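Local coordinates for membrane protein implicated in regulation of membrane protease activity (Corynebacterium glutamicum ATCC 13032, PDB 3CP0) that is of unknown exact function but probably helps regulate membrane protease activity through a soluble, NfeD-like domain of the OB-fold clan, at residues Leu24-Glu30 and Val42-Gly46. Numbering follows the deposited sequence. Where two conformers were deposited one is given.
With ZN (zinc ion), chain B.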
# COMPACT_ATOMS: atom_id res chain seq x y z
N LEU A 24 4.45 7.39 7.77
CA LEU A 24 4.63 6.38 6.71
C LEU A 24 4.25 6.91 5.31
O LEU A 24 4.59 6.31 4.31
CB LEU A 24 3.87 5.09 7.00
CG LEU A 24 4.43 4.35 8.24
CD1 LEU A 24 3.57 3.15 8.50
CD2 LEU A 24 5.93 3.95 8.09
N VAL A 25 3.55 8.04 5.27
CA VAL A 25 3.06 8.53 3.98
C VAL A 25 4.27 9.05 3.23
O VAL A 25 5.04 9.82 3.78
CB VAL A 25 1.99 9.59 4.22
CG1 VAL A 25 1.58 10.17 2.94
CG2 VAL A 25 0.79 8.94 4.94
N GLY A 26 4.41 8.61 1.99
CA GLY A 26 5.52 8.93 1.14
C GLY A 26 6.50 7.77 1.06
O GLY A 26 7.36 7.76 0.16
N HIS A 27 6.36 6.78 1.95
CA HIS A 27 7.25 5.57 1.85
C HIS A 27 6.84 4.71 0.66
O HIS A 27 5.64 4.58 0.36
CB HIS A 27 7.08 4.65 3.07
CG HIS A 27 7.78 5.13 4.32
ND1 HIS A 27 7.83 6.46 4.72
CD2 HIS A 27 8.39 4.41 5.31
CE1 HIS A 27 8.46 6.54 5.88
NE2 HIS A 27 8.83 5.32 6.24
N ARG A 28 7.81 4.05 0.05
CA ARG A 28 7.49 2.95 -0.86
C ARG A 28 7.19 1.66 -0.10
O ARG A 28 7.61 1.48 1.08
CB ARG A 28 8.64 2.76 -1.82
CG ARG A 28 8.69 4.00 -2.79
CD ARG A 28 10.02 4.04 -3.40
NE ARG A 28 10.13 5.20 -4.28
CZ ARG A 28 10.49 6.42 -3.86
NH1 ARG A 28 10.79 6.64 -2.56
NH2 ARG A 28 10.59 7.41 -4.74
N ALA A 29 6.54 0.72 -0.77
CA ALA A 29 6.24 -0.58 -0.14
C ALA A 29 6.21 -1.64 -1.23
O ALA A 29 5.87 -1.35 -2.39
CB ALA A 29 4.88 -0.51 0.57
N GLU A 30 6.43 -2.87 -0.81
CA GLU A 30 6.47 -3.98 -1.75
C GLU A 30 5.20 -4.81 -1.59
O GLU A 30 4.79 -5.15 -0.45
CB GLU A 30 7.71 -4.80 -1.45
CG GLU A 30 7.82 -5.96 -2.35
CD GLU A 30 9.14 -6.77 -2.17
OE1 GLU A 30 10.01 -6.43 -1.31
OE2 GLU A 30 9.29 -7.75 -2.91
N VAL A 42 1.12 -5.21 2.05
CA VAL A 42 2.45 -4.75 1.57
C VAL A 42 3.47 -4.85 2.69
O VAL A 42 3.11 -4.88 3.87
CB VAL A 42 2.39 -3.26 1.09
CG1 VAL A 42 1.42 -3.09 -0.10
CG2 VAL A 42 2.00 -2.30 2.28
N ARG A 43 4.75 -4.86 2.31
CA ARG A 43 5.88 -4.81 3.25
C ARG A 43 6.41 -3.37 3.35
O ARG A 43 6.88 -2.79 2.35
CB ARG A 43 6.99 -5.80 2.82
CG ARG A 43 8.31 -5.64 3.60
CD ARG A 43 9.26 -6.87 3.51
NE ARG A 43 9.25 -7.51 2.19
CZ ARG A 43 9.80 -8.69 1.91
NH1 ARG A 43 10.43 -9.40 2.84
NH2 ARG A 43 9.72 -9.16 0.67
N LEU A 44 6.31 -2.78 4.53
CA LEU A 44 6.54 -1.35 4.74
C LEU A 44 7.36 -1.19 6.07
O LEU A 44 6.89 -1.62 7.15
CB LEU A 44 5.15 -0.64 4.84
CG LEU A 44 5.14 0.84 5.23
CD1 LEU A 44 5.99 1.70 4.26
CD2 LEU A 44 3.65 1.25 5.16
N ASP A 45 8.57 -0.60 6.00
CA ASP A 45 9.46 -0.47 7.19
C ASP A 45 9.62 -1.82 7.92
O ASP A 45 9.60 -1.92 9.15
CB ASP A 45 8.95 0.61 8.17
CG ASP A 45 9.44 2.02 7.83
OD1 ASP A 45 10.06 2.22 6.76
OD2 ASP A 45 9.18 2.98 8.63
N GLY A 46 9.73 -2.89 7.14
CA GLY A 46 10.06 -4.19 7.71
C GLY A 46 8.88 -4.95 8.29
O GLY A 46 9.05 -6.06 8.85
ZN ZN B . 9.82 4.73 7.93
O HOH W 1 9.10 6.03 9.44
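The zinc ion joins Asp45 to His27: OD2 of Asp45 binds it at 2.0 Å, NE2 of His27 lies equally close, and a water occupies a third position. OD1 of Asp45 stands back at 2.8 Å from the zinc, a long and at most weak contact, so the carboxylate binds mainly through OD2; OD1 also sits at the edge of the imidazole, 3.1 Å from His27 CD2. Ring and carboxylate planes are turned 60° apart. Beside the imidazole, Leu44 CD1 packs 3.4 Å from His27 CB, and its other methyl, CD2, meets Leu24 CD1; chi2 of 57° divides the two methyls this way, while Trp49 and Val68 add further apolar contacts. Farther along the antiparallel hairpin, Glu30 and Arg43 form a hydrogen-bonded pair, the shorter link running from Arg43 N to Glu30 O at 2.8 Å. Their side chains lie alongside each other in the conformer described, with a long salt bridge of 3.4 Å from Arg43 NH2 to Glu30 OE1 whose hydrogen bond is weak. Ala29 CB packs on Val42 CB on the buried side. Backbone pairing thus secures one end of the 28-31/41-44 hairpin of this NfeD-like domain, whereas zinc bonds from each segment join the flanking loops at the other.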